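Alpha-galactosidase 1 (Saccharomyces cerevisiae, PDB 3LRK) hydrolyses terminal, non-reducing alpha-D-galactose residues from alpha-D-galactosides such as galactose oligosaccharides and galactomannans, working as a secreted, glycosylated homotetramer. Local coordinates at residues Ser114-Tyr119 with His165-Met170; Glu161-Arg166 with Trp188-Thr193; Ile315-Asn320 with Gln426-Gly431; Leu350-Gln355 with Arg438-Lys443. The protein carries 1 engineered substitution. All coordinates share one frame; numbering follows the deposited sequence.

Contact 1. Residues Ser114-Tyr119 with His165-Met170; sequences SSAGEY and HRYKAM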
# COMPACT_ATOMS: atom_id res chain seq x y z
N SER A 114 -24.94 9.82 -15.02
CA SER A 114 -25.38 8.85 -14.04
C SER A 114 -24.21 8.44 -13.15
O SER A 114 -23.14 9.05 -13.19
CB SER A 114 -26.02 7.63 -14.73
OG SER A 114 -26.81 6.93 -13.79
N SER A 115 -24.44 7.42 -12.32
CA SER A 115 -23.39 6.88 -11.46
C SER A 115 -23.40 5.37 -11.57
O SER A 115 -24.46 4.76 -11.66
CB SER A 115 -23.60 7.29 -10.00
OG SER A 115 -22.53 6.86 -9.17
N ALA A 116 -22.20 4.78 -11.55
CA ALA A 116 -22.01 3.34 -11.51
C ALA A 116 -22.24 2.87 -10.07
O ALA A 116 -21.39 2.21 -9.45
CB ALA A 116 -20.61 2.97 -11.97
N GLY A 117 -23.41 3.23 -9.55
CA GLY A 117 -23.76 2.89 -8.17
C GLY A 117 -25.25 2.80 -8.04
O GLY A 117 -25.99 2.99 -9.00
N GLU A 118 -25.69 2.50 -6.82
CA GLU A 118 -27.10 2.40 -6.49
C GLU A 118 -27.78 3.76 -6.66
O GLU A 118 -28.92 3.85 -7.11
CB GLU A 118 -27.23 1.90 -5.05
CG GLU A 118 -28.66 1.59 -4.65
CD GLU A 118 -28.80 1.12 -3.22
OE1 GLU A 118 -29.96 0.94 -2.80
OE2 GLU A 118 -27.77 0.92 -2.54
N TYR A 119 -27.05 4.81 -6.28
CA TYR A 119 -27.51 6.20 -6.37
C TYR A 119 -26.42 7.05 -6.98
O TYR A 119 -25.25 6.66 -7.00
CB TYR A 119 -27.80 6.77 -4.97
CG TYR A 119 -28.75 5.95 -4.15
CD1 TYR A 119 -28.28 5.11 -3.13
CD2 TYR A 119 -30.13 5.97 -4.41
CE1 TYR A 119 -29.15 4.36 -2.36
CE2 TYR A 119 -31.01 5.21 -3.66
CZ TYR A 119 -30.52 4.40 -2.65
OH TYR A 119 -31.39 3.65 -1.92
N HIS A 165 -14.62 -4.06 -14.59
CA HIS A 165 -15.83 -4.76 -15.02
C HIS A 165 -17.11 -3.95 -14.80
O HIS A 165 -18.02 -3.98 -15.62
CB HIS A 165 -15.90 -6.17 -14.42
CG HIS A 165 -15.02 -7.15 -15.15
ND1 HIS A 165 -15.23 -7.50 -16.47
CD2 HIS A 165 -13.92 -7.83 -14.75
CE1 HIS A 165 -14.30 -8.37 -16.84
NE2 HIS A 165 -13.49 -8.58 -15.83
N ARG A 166 -17.14 -3.16 -13.72
CA ARG A 166 -18.29 -2.27 -13.44
C ARG A 166 -18.43 -1.17 -14.51
O ARG A 166 -19.55 -0.90 -14.99
CB ARG A 166 -18.18 -1.65 -12.03
CG ARG A 166 -19.33 -0.68 -11.63
CD ARG A 166 -19.46 -0.52 -10.10
NE ARG A 166 -18.17 -0.21 -9.51
CZ ARG A 166 -17.64 1.00 -9.40
NH1 ARG A 166 -18.33 2.09 -9.77
NH2 ARG A 166 -16.42 1.13 -8.89
N TYR A 167 -17.32 -0.56 -14.88
CA TYR A 167 -17.32 0.47 -15.93
C TYR A 167 -17.51 -0.10 -17.34
O TYR A 167 -18.18 0.54 -18.18
CB TYR A 167 -16.11 1.41 -15.80
CG TYR A 167 -16.36 2.34 -14.65
CD1 TYR A 167 -15.73 2.17 -13.42
CD2 TYR A 167 -17.32 3.36 -14.77
CE1 TYR A 167 -16.02 3.01 -12.33
CE2 TYR A 167 -17.61 4.20 -13.71
CZ TYR A 167 -16.96 4.02 -12.50
OH TYR A 167 -17.27 4.87 -11.47
N LYS A 168 -16.97 -1.31 -17.57
CA LYS A 168 -17.24 -2.06 -18.80
C LYS A 168 -18.71 -2.42 -18.99
O LYS A 168 -19.20 -2.41 -20.12
CB LYS A 168 -16.37 -3.33 -18.90
CG LYS A 168 -16.52 -4.06 -20.24
CD LYS A 168 -15.47 -5.15 -20.43
CE LYS A 168 -15.59 -5.79 -21.81
NZ LYS A 168 -16.76 -6.72 -21.89
N ALA A 169 -19.41 -2.74 -17.90
CA ALA A 169 -20.84 -3.02 -17.98
C ALA A 169 -21.62 -1.89 -18.67
O ALA A 169 -22.47 -2.16 -19.52
CB ALA A 169 -21.44 -3.33 -16.58
N MET A 170 -21.32 -0.64 -18.32
CA MET A 170 -22.00 0.49 -18.99
C MET A 170 -21.45 0.78 -20.41
O MET A 170 -22.20 1.14 -21.30
CB MET A 170 -21.98 1.76 -18.14
CG MET A 170 -22.67 2.98 -18.79
SD MET A 170 -24.37 2.67 -19.25
CE MET A 170 -25.20 3.04 -17.70
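Ala116 comes within 7.0 Å, CA to CA, of Arg166 just beyond the end of strand 109-115, where the chain folds into an inverse gamma turn centred on Ala116 and closed by Gly117 N on Ser115 O. The turn presents both the methyl and the carbonyl of Ala116 to helix 160-177. Arg166 NH1 donates to Ala116 O at 3.1 Å, a bent bond (139° at the hydrogen) whose acceptor stands out of the guanidinium plane. The Arg166 chain leaves the helix with CG anti to the backbone N (chi1 179°) and stays extended at chi2, which carries CD to 3.4 Å from Ala116 O; the bend at chi3 then turns the guanidinium so that NH1 comes back to that oxygen. Other grips fix the guanidinium: NE donates to the carbonyl of Gln156, and NH1 also bonds Asn150 OD1. Ala116 CB rests obliquely against the Tyr167 ring, 3.7 Å from CE2, while Tyr167 OH is hydrogen-bonded to the backbone O of Asp149, the catalytic nucleophile. The contact is buried in the (beta/alpha)8 barrel of this GH27 enzyme. Strand 145-149 runs parallel beside strand 109-115 and pairs with Ala116 through the backbone of Asp149; helix 131-140 and strand 182-185 pack on Met170.

Contact 2. Residues Glu161-Arg166 with Trp188-Thr193; sequences EISYHR and WGQDLT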
# COMPACT_ATOMS: atom_id res chain seq x y z
N GLU A 161 -9.52 -5.01 -11.51
CA GLU A 161 -10.45 -5.91 -12.21
C GLU A 161 -11.93 -5.67 -11.88
O GLU A 161 -12.78 -5.69 -12.77
CB GLU A 161 -10.06 -7.36 -11.94
CG GLU A 161 -10.89 -8.38 -12.70
CD GLU A 161 -10.88 -9.74 -12.03
OE1 GLU A 161 -10.99 -10.75 -12.77
OE2 GLU A 161 -10.79 -9.81 -10.77
N ILE A 162 -12.23 -5.46 -10.60
CA ILE A 162 -13.62 -5.19 -10.21
C ILE A 162 -14.14 -3.83 -10.72
O ILE A 162 -15.28 -3.73 -11.18
CB ILE A 162 -13.86 -5.36 -8.68
CG1 ILE A 162 -15.36 -5.30 -8.37
CG2 ILE A 162 -13.08 -4.31 -7.86
CD1 ILE A 162 -15.75 -5.91 -7.02
N SER A 163 -13.32 -2.78 -10.65
CA SER A 163 -13.73 -1.46 -11.15
C SER A 163 -13.84 -1.45 -12.68
O SER A 163 -14.78 -0.88 -13.25
CB SER A 163 -12.76 -0.38 -10.67
OG SER A 163 -12.98 -0.09 -9.30
N TYR A 164 -12.88 -2.09 -13.34
CA TYR A 164 -12.95 -2.27 -14.78
C TYR A 164 -14.24 -2.96 -15.24
O TYR A 164 -14.88 -2.50 -16.18
CB TYR A 164 -11.73 -3.06 -15.27
CG TYR A 164 -11.85 -3.55 -16.69
CD1 TYR A 164 -11.49 -2.73 -17.77
CD2 TYR A 164 -12.29 -4.85 -16.96
CE1 TYR A 164 -11.58 -3.18 -19.07
CE2 TYR A 164 -12.40 -5.31 -18.27
CZ TYR A 164 -12.03 -4.48 -19.32
OH TYR A 164 -12.13 -4.93 -20.62
N HIS A 165 -14.62 -4.06 -14.59
CA HIS A 165 -15.83 -4.76 -15.02
C HIS A 165 -17.11 -3.95 -14.80
O HIS A 165 -18.02 -3.98 -15.62
CB HIS A 165 -15.90 -6.17 -14.42
CG HIS A 165 -15.02 -7.15 -15.15
ND1 HIS A 165 -15.23 -7.50 -16.47
CD2 HIS A 165 -13.92 -7.83 -14.75
CE1 HIS A 165 -14.30 -8.37 -16.84
NE2 HIS A 165 -13.49 -8.58 -15.83
N ARG A 166 -17.14 -3.16 -13.72
CA ARG A 166 -18.29 -2.27 -13.44
C ARG A 166 -18.43 -1.17 -14.51
O ARG A 166 -19.55 -0.90 -14.99
CB ARG A 166 -18.18 -1.65 -12.03
CG ARG A 166 -19.33 -0.68 -11.63
CD ARG A 166 -19.46 -0.52 -10.10
NE ARG A 166 -18.17 -0.21 -9.51
CZ ARG A 166 -17.64 1.00 -9.40
NH1 ARG A 166 -18.33 2.09 -9.77
NH2 ARG A 166 -16.42 1.13 -8.89
N TRP A 188 -12.51 8.97 -10.29
CA TRP A 188 -11.48 9.67 -9.51
C TRP A 188 -10.09 8.98 -9.48
O TRP A 188 -9.31 9.18 -8.53
CB TRP A 188 -11.96 9.88 -8.07
CG TRP A 188 -13.44 10.15 -7.94
CD1 TRP A 188 -14.18 11.11 -8.60
CD2 TRP A 188 -14.36 9.46 -7.08
NE1 TRP A 188 -15.50 11.04 -8.20
CE2 TRP A 188 -15.63 10.05 -7.27
CE3 TRP A 188 -14.22 8.41 -6.15
CZ2 TRP A 188 -16.77 9.62 -6.56
CZ3 TRP A 188 -15.36 7.99 -5.44
CH2 TRP A 188 -16.61 8.59 -5.66
N GLY A 189 -9.80 8.19 -10.51
CA GLY A 189 -8.51 7.47 -10.63
C GLY A 189 -8.45 6.17 -9.86
O GLY A 189 -7.41 5.51 -9.84
N GLN A 190 -9.57 5.81 -9.23
CA GLN A 190 -9.60 4.71 -8.26
C GLN A 190 -9.26 3.40 -8.95
O GLN A 190 -9.81 3.09 -10.02
CB GLN A 190 -10.99 4.63 -7.62
CG GLN A 190 -11.15 3.66 -6.46
CD GLN A 190 -12.58 3.64 -5.94
OE1 GLN A 190 -13.52 3.27 -6.66
NE2 GLN A 190 -12.76 4.04 -4.69
N ASP A 191 -8.37 2.64 -8.33
CA ASP A 191 -7.91 1.35 -8.85
C ASP A 191 -7.12 1.48 -10.17
O ASP A 191 -7.22 0.61 -11.03
CB ASP A 191 -9.09 0.36 -8.97
CG ASP A 191 -9.76 0.09 -7.63
OD1 ASP A 191 -9.04 -0.02 -6.62
OD2 ASP A 191 -10.99 0.00 -7.59
N LEU A 192 -6.33 2.55 -10.29
CA LEU A 192 -5.40 2.79 -11.41
C LEU A 192 -6.05 2.88 -12.79
O LEU A 192 -5.59 2.26 -13.77
CB LEU A 192 -4.26 1.75 -11.40
CG LEU A 192 -3.52 1.58 -10.06
CD1 LEU A 192 -2.72 0.28 -10.05
CD2 LEU A 192 -2.61 2.77 -9.76
N THR A 193 -7.10 3.69 -12.86
CA THR A 193 -7.91 3.82 -14.05
C THR A 193 -7.13 4.07 -15.35
O THR A 193 -7.53 3.58 -16.39
CB THR A 193 -8.94 4.95 -13.90
OG1 THR A 193 -9.54 4.88 -12.59
CG2 THR A 193 -10.03 4.81 -14.97
O HOH W 1 -13.88 2.44 -9.13
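Gln190 and Asp191, on the loop that follows barrel strand 182-185, meet Ser163 and Arg166 of helix 160-177 at a small buried polar site. Gln190 comes first, its side chain extended toward the helix with CG anti to the backbone N (chi1 -173°). Its OE1 does not bond the helix directly: it stays 4.2 Å from Arg166 NH2, at the edge of the guanidinium and near its plane. A water fills the interval, donating to Gln190 OE1 at 2.6 Å and to Ser163 OG at 2.7 Å, and accepting a weak bond from Arg166 NH2. Asn150 ND2 also donates to Gln190 OE1, and Asn150 and Gln156 together hold the guanidinium. Loops of this kind, after the strands of a (beta/alpha)8 barrel, surround its catalytic end, and here Gln190 lies about 9 Å, side chain to side chain, from the substrate-binding Arg205. Asp191 follows and turns its carboxylate to the helix. Ser163 OG donates to Asp191 OD2 at 2.6 Å, using the anti lone pair, the one directed away from OD1. Gly158 N donates to the same oxygen, so one carboxylate oxygen ties the loop to the approach of the helix as well as to its first turn. An alanine in place of Asp191 would probably leave the Ser163 hydroxyl and the Gly158 amide without their shared acceptor, and the direct bond between loop and helix would be lost. The backbone O of Asp191 in turn accepts from Trp196 NE1, on helix 193-196.

Contact 3. Residues Ile315-Asn320 with Gln426-Gly431; sequences INQDSN and QSYKDG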
# COMPACT_ATOMS: atom_id res chain seq x y z
N ILE A 315 -3.05 23.64 -28.80
CA ILE A 315 -2.18 22.69 -28.09
C ILE A 315 -2.98 21.47 -27.64
O ILE A 315 -2.58 20.33 -27.90
CB ILE A 315 -1.48 23.32 -26.85
CG1 ILE A 315 -0.56 24.49 -27.26
CG2 ILE A 315 -0.69 22.26 -26.04
CD1 ILE A 315 0.52 24.14 -28.30
N ASN A 316 -4.11 21.73 -26.98
CA ASN A 316 -4.98 20.69 -26.44
C ASN A 316 -5.57 19.83 -27.54
O ASN A 316 -5.79 18.63 -27.36
CB ASN A 316 -6.12 21.31 -25.63
CG ASN A 316 -7.01 20.27 -24.97
OD1 ASN A 316 -8.12 20.01 -25.44
ND2 ASN A 316 -6.52 19.64 -23.90
N GLN A 317 -5.80 20.45 -28.70
CA GLN A 317 -6.46 19.81 -29.82
C GLN A 317 -5.48 19.41 -30.91
O GLN A 317 -5.87 19.18 -32.06
CB GLN A 317 -7.55 20.74 -30.38
CG GLN A 317 -8.70 21.02 -29.40
CD GLN A 317 -9.54 19.79 -29.10
OE1 GLN A 317 -10.12 19.19 -30.00
NE2 GLN A 317 -9.61 19.42 -27.82
N ASP A 318 -4.20 19.32 -30.55
CA ASP A 318 -3.18 18.81 -31.47
C ASP A 318 -3.61 17.45 -32.02
O ASP A 318 -4.06 16.58 -31.27
CB ASP A 318 -1.83 18.68 -30.76
CG ASP A 318 -0.67 18.49 -31.73
OD1 ASP A 318 -0.62 19.22 -32.74
OD2 ASP A 318 0.19 17.61 -31.49
N SER A 319 -3.47 17.25 -33.33
CA SER A 319 -3.84 15.96 -33.89
C SER A 319 -2.80 14.92 -33.46
O SER A 319 -1.64 15.26 -33.23
CB SER A 319 -4.03 16.02 -35.41
OG SER A 319 -2.88 16.55 -36.02
N ASN A 320 -3.23 13.67 -33.29
CA ASN A 320 -2.34 12.62 -32.76
C ASN A 320 -1.72 13.04 -31.42
O ASN A 320 -0.57 12.71 -31.12
CB ASN A 320 -1.27 12.24 -33.80
CG ASN A 320 -1.87 11.91 -35.16
OD1 ASN A 320 -2.75 11.05 -35.27
ND2 ASN A 320 -1.40 12.60 -36.20
N GLN A 426 -12.63 26.48 -39.88
CA GLN A 426 -11.30 25.99 -40.20
C GLN A 426 -10.70 25.30 -38.97
O GLN A 426 -10.35 25.97 -37.98
CB GLN A 426 -10.41 27.14 -40.64
CG GLN A 426 -9.03 26.75 -41.14
CD GLN A 426 -8.12 27.95 -41.27
OE1 GLN A 426 -7.66 28.52 -40.28
NE2 GLN A 426 -7.86 28.36 -42.51
N SER A 427 -10.58 23.98 -39.05
CA SER A 427 -10.06 23.16 -37.94
C SER A 427 -8.70 23.64 -37.44
O SER A 427 -7.96 24.34 -38.14
CB SER A 427 -9.96 21.70 -38.38
OG SER A 427 -8.92 21.53 -39.33
N TYR A 428 -8.38 23.27 -36.20
CA TYR A 428 -7.08 23.62 -35.63
C TYR A 428 -5.92 23.08 -36.48
O TYR A 428 -4.94 23.79 -36.71
CB TYR A 428 -6.99 23.19 -34.16
CG TYR A 428 -7.88 24.04 -33.28
CD1 TYR A 428 -9.03 23.51 -32.68
CD2 TYR A 428 -7.58 25.39 -33.06
CE1 TYR A 428 -9.86 24.31 -31.88
CE2 TYR A 428 -8.39 26.19 -32.27
CZ TYR A 428 -9.53 25.65 -31.68
OH TYR A 428 -10.32 26.46 -30.89
N LYS A 429 -6.06 21.85 -36.97
CA LYS A 429 -5.05 21.23 -37.84
C LYS A 429 -4.77 22.09 -39.07
O LYS A 429 -3.62 22.47 -39.32
CB LYS A 429 -5.50 19.83 -38.29
CG LYS A 429 -4.35 18.90 -38.70
CD LYS A 429 -4.80 17.78 -39.65
CE LYS A 429 -4.20 17.97 -41.05
NZ LYS A 429 -4.90 17.20 -42.14
N ASP A 430 -5.83 22.42 -39.80
CA ASP A 430 -5.72 23.22 -41.02
C ASP A 430 -5.14 24.61 -40.75
O ASP A 430 -4.26 25.06 -41.48
CB ASP A 430 -7.09 23.32 -41.71
CG ASP A 430 -7.52 21.99 -42.34
OD1 ASP A 430 -6.77 20.99 -42.25
OD2 ASP A 430 -8.62 21.95 -42.92
N GLY A 431 -5.63 25.27 -39.69
CA GLY A 431 -5.11 26.57 -39.27
C GLY A 431 -3.61 26.59 -39.03
O GLY A 431 -2.92 27.50 -39.49
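Gln317 and Tyr428 each carry CG anti to the carbonyl carbon (chi1 -64° in Gln317), which swings the two side chains into each other; a bend in Gln317 at chi2 (-67°) folds its amide back toward Asn316. Gln317 therefore meets the ring with its aliphatic part: CB is 3.9 Å from Tyr428 CD1 and CG 4.1 Å from the same atom, in an oblique approach with amide and ring planes 62° apart. The folded amide is pinned away from the ring, NE2 donating to Asn316 OD1 at 2.9 Å and to the carbonyl of Pro30, and OE1 accepting from Thr29 OG1. An alanine here would probably open a gap beside the Tyr428 ring where CG lay and leave Thr29 OG1 and Asn316 OD1 without their amide partner. Further on, Ser319 OG touches the aliphatic part of Lys429, 3.9 Å from CG, whose chain then leads outward. On the facing segment Ser427 is the N-cap, its OG accepting from Asp430 N at 3.2 Å, and this fixes the start of the helix that carries both Tyr428 and Lys429. The contact is plain packing, remote from the active site. Gln317 is the first residue past helix 310-316, and the Tyr428 ring, at the start of helix 428-433, also lies on Ile313 and Ala314 of helix 310-316, meets the ring of Tyr421, and sends its OH to the Met64 carbonyl.

Contact 4. Residues Leu350-Gln355 with Arg438-Lys443; sequences LDNGDQ and RLFGQK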
# COMPACT_ATOMS: atom_id res chain seq x y z
N LEU A 350 4.65 18.20 -30.57
CA LEU A 350 3.45 18.58 -31.29
C LEU A 350 3.51 17.98 -32.68
O LEU A 350 4.60 17.83 -33.24
CB LEU A 350 3.33 20.11 -31.38
CG LEU A 350 3.12 20.84 -30.06
CD1 LEU A 350 3.41 22.33 -30.21
CD2 LEU A 350 1.70 20.61 -29.51
N ASP A 351 2.35 17.65 -33.22
CA ASP A 351 2.28 16.86 -34.45
C ASP A 351 3.03 17.44 -35.65
O ASP A 351 3.60 16.69 -36.44
CB ASP A 351 0.84 16.58 -34.82
CG ASP A 351 0.71 15.44 -35.82
OD1 ASP A 351 0.22 15.69 -36.94
OD2 ASP A 351 1.13 14.30 -35.49
N ASN A 352 3.04 18.77 -35.78
CA ASN A 352 3.74 19.44 -36.90
C ASN A 352 5.26 19.56 -36.73
O ASN A 352 5.96 20.11 -37.59
CB ASN A 352 3.12 20.81 -37.21
CG ASN A 352 3.50 21.88 -36.19
OD1 ASN A 352 3.95 21.59 -35.08
ND2 ASN A 352 3.29 23.14 -36.55
N GLY A 353 5.77 19.05 -35.60
CA GLY A 353 7.20 19.07 -35.31
C GLY A 353 7.61 20.13 -34.30
O GLY A 353 8.76 20.15 -33.86
N ASP A 354 6.68 21.00 -33.93
CA ASP A 354 6.93 22.01 -32.91
C ASP A 354 6.99 21.37 -31.51
O ASP A 354 6.74 20.18 -31.36
CB ASP A 354 5.85 23.11 -32.95
CG ASP A 354 5.83 23.88 -34.28
OD1 ASP A 354 6.77 23.76 -35.10
OD2 ASP A 354 4.85 24.63 -34.50
N GLN A 355 7.36 22.16 -30.50
CA GLN A 355 7.42 21.71 -29.11
C GLN A 355 6.67 22.71 -28.23
O GLN A 355 6.79 23.91 -28.45
CB GLN A 355 8.89 21.63 -28.65
CG GLN A 355 9.14 20.79 -27.36
CD GLN A 355 9.07 19.28 -27.58
OE1 GLN A 355 9.12 18.49 -26.62
NE2 GLN A 355 8.97 18.86 -28.84
N ARG A 438 -3.24 33.52 -35.30
CA ARG A 438 -4.08 33.37 -34.12
C ARG A 438 -3.83 32.08 -33.34
O ARG A 438 -4.16 31.99 -32.15
CB ARG A 438 -5.56 33.50 -34.49
CG ARG A 438 -5.92 34.86 -35.08
CD ARG A 438 -7.41 34.98 -35.40
NE ARG A 438 -7.89 33.95 -36.32
CZ ARG A 438 -7.70 33.95 -37.64
NH1 ARG A 438 -7.01 34.93 -38.22
NH2 ARG A 438 -8.20 32.97 -38.38
N LEU A 439 -3.22 31.09 -33.99
CA LEU A 439 -2.97 29.79 -33.36
C LEU A 439 -1.54 29.59 -32.84
O LEU A 439 -1.25 28.59 -32.18
CB LEU A 439 -3.35 28.63 -34.31
CG LEU A 439 -4.75 28.59 -34.94
CD1 LEU A 439 -4.92 27.32 -35.74
CD2 LEU A 439 -5.86 28.72 -33.89
N PHE A 440 -0.64 30.53 -33.14
CA PHE A 440 0.76 30.39 -32.74
C PHE A 440 1.22 31.39 -31.68
O PHE A 440 2.25 31.19 -31.04
CB PHE A 440 1.68 30.46 -33.97
CG PHE A 440 1.66 29.22 -34.81
CD1 PHE A 440 0.89 29.15 -35.96
CD2 PHE A 440 2.41 28.10 -34.43
CE1 PHE A 440 0.86 28.00 -36.73
CE2 PHE A 440 2.38 26.93 -35.20
CZ PHE A 440 1.61 26.88 -36.36
N GLY A 441 0.42 32.43 -31.47
CA GLY A 441 0.83 33.55 -30.64
C GLY A 441 1.85 34.40 -31.37
O GLY A 441 1.84 34.47 -32.60
N GLN A 442 2.74 35.03 -30.62
CA GLN A 442 3.71 35.96 -31.18
C GLN A 442 5.14 35.48 -30.96
O GLN A 442 5.52 35.11 -29.84
CB GLN A 442 3.53 37.35 -30.56
CG GLN A 442 4.35 38.46 -31.19
CD GLN A 442 3.56 39.32 -32.17
OE1 GLN A 442 2.51 38.92 -32.69
NE2 GLN A 442 4.08 40.52 -32.43
N LYS A 443 5.94 35.50 -32.02
CA LYS A 443 7.37 35.24 -31.93
C LYS A 443 8.04 36.35 -31.11
O LYS A 443 7.85 37.53 -31.38
CB LYS A 443 8.00 35.15 -33.33
CG LYS A 443 9.48 34.76 -33.31
CD LYS A 443 10.05 34.69 -34.71
CE LYS A 443 11.54 34.95 -34.70
NZ LYS A 443 12.10 34.81 -36.07
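Phe440 makes the whole contact from its side, pointing the rim of its ring at Asn352 and Asp354 of the hairpin loop between strands 342-349 and 355-361. With CG anti to the carbonyl carbon (chi1 -75°), the ring is carried across to the loop. Both polar groups sit at its edge, near its plane. Asp354 OD2 lies 3.4 Å from Phe440 CE2, where it probably faces the weakly positive ring hydrogens; its carboxylate is turned 67° to the ring. Asn352 and Phe440 reach toward each other from opposite directions, ND2 ending 4.1 Å from CZ, with amide and ring planes only 21° apart. Hydrogen bonds within the loop set these groups. A type I turn runs from Leu350 to Gly353, and Asn352 OD1 accepts from Asp354 N at 3.0 Å, an Asx turn, while ND2 gives a weak bond to Asp354 OD2. Among charged partners, Arg466 and Arg468 both form salt bridges to Asp354 OD2, Arg466 also bonds Asn352 OD1, and Arg468 makes a cation-pi contact with Phe440. The contact joins a loop of the C-terminal beta sandwich to the end of helix 437-440, with strand 461-469 packing against the loop through those arginines and Leu432 of helix 428-433 and Tyr394 of strand 391-395 against Phe440.

The contacts fall into two pairs: one within the catalytic barrel, the other where the barrel end meets the C-terminal part. Contacts 1 and 2, their centres about 11 Å apart, share His165 and Arg166 on helix 160-177, tying that helix to the loops after two barrel strands. Contacts 3 and 4, centres about 10 Å apart, gather where the end of the barrel domain meets the C-terminal beta sandwich; contact 4 lies about 40 Å from contact 1, centre to centre, across the chain's middle. Along the sequence the first pair closes before the second opens, and 3 and 4 alternate in their segments. They also touch: Asp318 OD2 probably accepts from Asp351 N at 2.8 Å, joining barrel end to sandwich loop.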